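Local coordinates for putative citrate lyase (Ralstonia eutropha, PDB 3QQW), which probably acts as a magnesium-dependent lyase, perhaps cleaving citramalyl-CoA or a related acyl-CoA thioester, on a TIM-barrel scaffold, at residues C[97-106]-C[128-137]. Sequence-based numbering, arbitrary orientation.
Sequences WRQDVDIIVN and EVIRYIGDVA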
loop_
_atom_site.group_PDB
_atom_site.type_symbol
_atom_site.label_atom_id
_atom_site.label_comp_id
_atom_site.label_asym_id
_atom_site.label_seq_id
_atom_site.Cartn_x
_atom_site.Cartn_y
_atom_site.Cartn_z
ATOM N N TRP C 97 26.205 0.538 20.309
ATOM C CA TRP C 97 25.421 1.710 19.890
ATOM C C TRP C 97 25.366 2.828 20.949
ATOM O O TRP C 97 25.528 3.985 20.578
ATOM C CB TRP C 97 23.997 1.348 19.363
ATOM C CG TRP C 97 22.929 1.075 20.386
ATOM C CD1 TRP C 97 22.444 -0.147 20.749
ATOM C CD2 TRP C 97 22.090 2.048 21.042
ATOM N NE1 TRP C 97 21.396 -0.001 21.622
ATOM C CE2 TRP C 97 21.161 1.332 21.831
ATOM C CE3 TRP C 97 22.063 3.460 21.072
ATOM C CZ2 TRP C 97 20.213 1.974 22.652
ATOM C CZ3 TRP C 97 21.141 4.093 21.909
ATOM C CH2 TRP C 97 20.229 3.354 22.682
ATOM N N ARG C 98 25.176 2.495 22.237
ATOM C CA ARG C 98 25.120 3.489 23.324
ATOM C C ARG C 98 26.470 4.168 23.502
ATOM O O ARG C 98 26.529 5.390 23.646
ATOM C CB ARG C 98 24.688 2.831 24.645
ATOM C CG ARG C 98 23.216 2.519 24.683
ATOM C CD ARG C 98 22.853 1.889 26.001
ATOM N NE ARG C 98 21.439 2.085 26.287
ATOM C CZ ARG C 98 20.497 1.178 26.055
ATOM N NH1 ARG C 98 20.818 -0.007 25.544
ATOM N NH2 ARG C 98 19.225 1.446 26.337
ATOM N N GLN C 99 27.556 3.372 23.436
ATOM C CA GLN C 99 28.940 3.839 23.513
ATOM C C GLN C 99 29.232 4.807 22.356
ATOM O O GLN C 99 29.843 5.842 22.595
ATOM C CB GLN C 99 29.904 2.649 23.507
ATOM C CG GLN C 99 31.370 3.036 23.672
ATOM C CD GLN C 99 32.251 1.822 23.657
ATOM O OE1 GLN C 99 32.685 1.363 22.595
ATOM N NE2 GLN C 99 32.510 1.267 24.835
ATOM N N ASP C 100 28.757 4.500 21.131
ATOM C CA ASP C 100 28.902 5.396 19.969
ATOM C C ASP C 100 28.251 6.727 20.263
ATOM O O ASP C 100 28.833 7.757 19.992
ATOM C CB ASP C 100 28.258 4.809 18.698
ATOM C CG ASP C 100 28.854 3.546 18.103
ATOM O OD1 ASP C 100 30.053 3.268 18.357
ATOM O OD2 ASP C 100 28.136 2.858 17.341
ATOM N N VAL C 101 27.042 6.700 20.842
ATOM C CA VAL C 101 26.263 7.897 21.197
ATOM C C VAL C 101 27.030 8.673 22.269
ATOM O O VAL C 101 27.292 9.862 22.069
ATOM C CB VAL C 101 24.813 7.549 21.620
ATOM C CG1 VAL C 101 24.103 8.765 22.206
ATOM C CG2 VAL C 101 24.024 6.991 20.435
ATOM N N ASP C 102 27.450 7.997 23.364
ATOM C CA ASP C 102 28.225 8.643 24.431
ATOM C C ASP C 102 29.448 9.376 23.878
ATOM O O ASP C 102 29.594 10.575 24.091
ATOM C CB ASP C 102 28.695 7.618 25.469
ATOM C CG ASP C 102 27.607 6.873 26.193
ATOM O OD1 ASP C 102 26.434 7.322 26.131
ATOM O OD2 ASP C 102 27.920 5.820 26.810
ATOM N N ILE C 103 30.292 8.668 23.118
ATOM C CA ILE C 103 31.538 9.214 22.574
ATOM C C ILE C 103 31.290 10.352 21.575
ATOM O O ILE C 103 31.919 11.401 21.695
ATOM C CB ILE C 103 32.423 8.089 21.943
ATOM C CG1 ILE C 103 32.884 7.067 23.024
ATOM C CG2 ILE C 103 33.619 8.689 21.217
ATOM C CD1 ILE C 103 33.439 5.768 22.428
ATOM N N ILE C 104 30.398 10.132 20.592
ATOM C CA ILE C 104 30.156 11.120 19.546
ATOM C C ILE C 104 29.402 12.356 20.084
ATOM O O ILE C 104 29.839 13.465 19.823
ATOM C CB ILE C 104 29.489 10.493 18.295
ATOM C CG1 ILE C 104 30.440 9.434 17.688
ATOM C CG2 ILE C 104 29.145 11.577 17.242
ATOM C CD1 ILE C 104 29.788 8.427 16.746
ATOM N N VAL C 105 28.341 12.188 20.854
ATOM C CA VAL C 105 27.599 13.346 21.339
ATOM C C VAL C 105 28.466 14.174 22.294
ATOM O O VAL C 105 28.578 15.387 22.083
ATOM C CB VAL C 105 26.214 12.987 21.943
ATOM C CG1 VAL C 105 25.562 14.223 22.572
ATOM C CG2 VAL C 105 25.285 12.389 20.873
ATOM N N ASN C 106 29.145 13.527 23.262
ATOM C CA ASN C 106 29.985 14.255 24.205
ATOM C C ASN C 106 31.230 14.843 23.550
ATOM O O ASN C 106 31.747 15.866 24.028
ATOM C CB ASN C 106 30.367 13.387 25.396
ATOM C CG ASN C 106 29.186 13.053 26.272
ATOM O OD1 ASN C 106 28.461 13.933 26.733
ATOM N ND2 ASN C 106 28.966 11.771 26.522
ATOM N N GLU C 128 13.720 4.079 21.746
ATOM C CA GLU C 128 14.731 3.849 22.793
ATOM C C GLU C 128 16.036 4.575 22.478
ATOM O O GLU C 128 16.617 5.205 23.362
ATOM C CB GLU C 128 14.990 2.335 22.950
ATOM C CG GLU C 128 15.969 1.914 24.049
ATOM C CD GLU C 128 16.520 0.500 23.941
ATOM O OE1 GLU C 128 16.470 -0.093 22.837
ATOM O OE2 GLU C 128 17.033 -0.006 24.964
ATOM N N VAL C 129 16.468 4.506 21.210
ATOM C CA VAL C 129 17.701 5.107 20.722
ATOM C C VAL C 129 17.553 6.633 20.761
ATOM O O VAL C 129 18.472 7.311 21.213
ATOM C CB VAL C 129 18.069 4.566 19.299
ATOM C CG1 VAL C 129 19.296 5.264 18.747
ATOM C CG2 VAL C 129 18.288 3.054 19.316
ATOM N N ILE C 130 16.390 7.160 20.324
ATOM C CA ILE C 130 16.119 8.606 20.292
ATOM C C ILE C 130 16.127 9.192 21.720
ATOM O O ILE C 130 16.736 10.254 21.960
ATOM C CB ILE C 130 14.798 8.911 19.541
ATOM C CG1 ILE C 130 14.993 8.731 18.047
ATOM C CG2 ILE C 130 14.260 10.315 19.872
ATOM C CD1 ILE C 130 13.680 8.603 17.340
ATOM N N ARG C 131 15.474 8.474 22.650
ATOM C CA ARG C 131 15.393 8.822 24.062
ATOM C C ARG C 131 16.816 8.862 24.661
ATOM O O ARG C 131 17.137 9.761 25.434
ATOM C CB ARG C 131 14.496 7.783 24.760
ATOM C CG ARG C 131 14.173 8.014 26.228
ATOM C CD ARG C 131 13.007 7.120 26.649
ATOM N NE ARG C 131 13.352 5.691 26.729
ATOM C CZ ARG C 131 12.832 4.729 25.967
ATOM N NH1 ARG C 131 11.917 5.017 25.051
ATOM N NH2 ARG C 131 13.218 3.475 26.120
ATOM N N TYR C 132 17.663 7.865 24.296
ATOM C CA TYR C 132 19.023 7.771 24.808
ATOM C C TYR C 132 19.879 8.929 24.279
ATOM O O TYR C 132 20.580 9.546 25.067
ATOM C CB TYR C 132 19.659 6.401 24.486
ATOM C CG TYR C 132 20.988 6.219 25.191
ATOM C CD1 TYR C 132 21.041 5.918 26.548
ATOM C CD2 TYR C 132 22.194 6.434 24.520
ATOM C CE1 TYR C 132 22.256 5.821 27.218
ATOM C CE2 TYR C 132 23.415 6.320 25.176
ATOM C CZ TYR C 132 23.442 6.025 26.526
ATOM O OH TYR C 132 24.646 5.924 27.168
ATOM N N ILE C 133 19.791 9.238 22.974
ATOM C CA ILE C 133 20.489 10.360 22.311
ATOM C C ILE C 133 20.084 11.668 23.010
ATOM O O ILE C 133 20.965 12.440 23.346
ATOM C CB ILE C 133 20.214 10.401 20.777
ATOM C CG1 ILE C 133 20.783 9.147 20.058
ATOM C CG2 ILE C 133 20.757 11.668 20.121
ATOM C CD1 ILE C 133 20.214 8.914 18.641
ATOM N N GLY C 134 18.782 11.842 23.305
ATOM C CA GLY C 134 18.231 12.992 24.008
ATOM C C GLY C 134 18.848 13.187 25.375
ATOM O O GLY C 134 19.250 14.309 25.725
ATOM N N ASP C 135 18.966 12.081 26.152
ATOM C CA ASP C 135 19.556 12.103 27.488
ATOM C C ASP C 135 21.015 12.542 27.439
ATOM O O ASP C 135 21.430 13.424 28.201
ATOM C CB ASP C 135 19.451 10.722 28.157
ATOM C CG ASP C 135 18.064 10.274 28.545
ATOM O OD1 ASP C 135 17.167 11.143 28.648
ATOM O OD2 ASP C 135 17.882 9.053 28.774
ATOM N N VAL C 136 21.780 11.952 26.518
ATOM C CA VAL C 136 23.210 12.250 26.326
ATOM C C VAL C 136 23.370 13.711 25.811
ATOM O O VAL C 136 24.230 14.445 26.325
ATOM C CB VAL C 136 23.919 11.195 25.421
ATOM C CG1 VAL C 136 25.397 11.521 25.295
ATOM C CG2 VAL C 136 23.747 9.776 25.985
ATOM N N ALA C 137 22.502 14.138 24.840
ATOM C CA ALA C 137 22.546 15.502 24.286
ATOM C C ALA C 137 22.362 16.570 25.373
ATOM O O ALA C 137 23.206 17.455 25.494
ATOM C CB ALA C 137 21.507 15.671 23.195
HETATM O O HOH W 1 26.488 13.697 28.183
#
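Y132 reaches across from helix 123-139 as a knob into the hole of W97, R98, V101 and D102. CG anti to the backbone N (chi1 -171°) carries its ring across to helix 97-107, and its OH donates a very short hydrogen bond of 2.5 Å to D102 OD1, at the ring edge. Tyrosine suits this border: its ring packs on apolar groups, its hydroxyl ends at a polar partner. R98 serves two partners: its aliphatic CG lies over one ring face, 3.9 Å from the centroid, and the extended chain carries NH2 to OE2 of E128, 3.0 Å away in a salt bridge made from above the carboxylate plane. W97 CZ2 lies over the centre of one face of the R98 guanidinium, while R98 CG covers one indole face near its rim. On the opposite face, CG2 of V129 makes a CH-pi contact over the six-membered ring; tryptophan's broad plane accommodates both. These helices follow the third and fourth strands of the TIM barrel; the axes of segments 97-106 and 128-137 approach to 9.7 Å and cross at -36°. Toward the barrel, compact branched residues fill the interface: V101 CG2 touches I133 CG1 at 3.9 Å, and V105 and I133 rest on I115 of strand 115-117. V136 is a second knob, among V101, V105, D102 and N106, and a water donates to both N106 OD1 and V136 O.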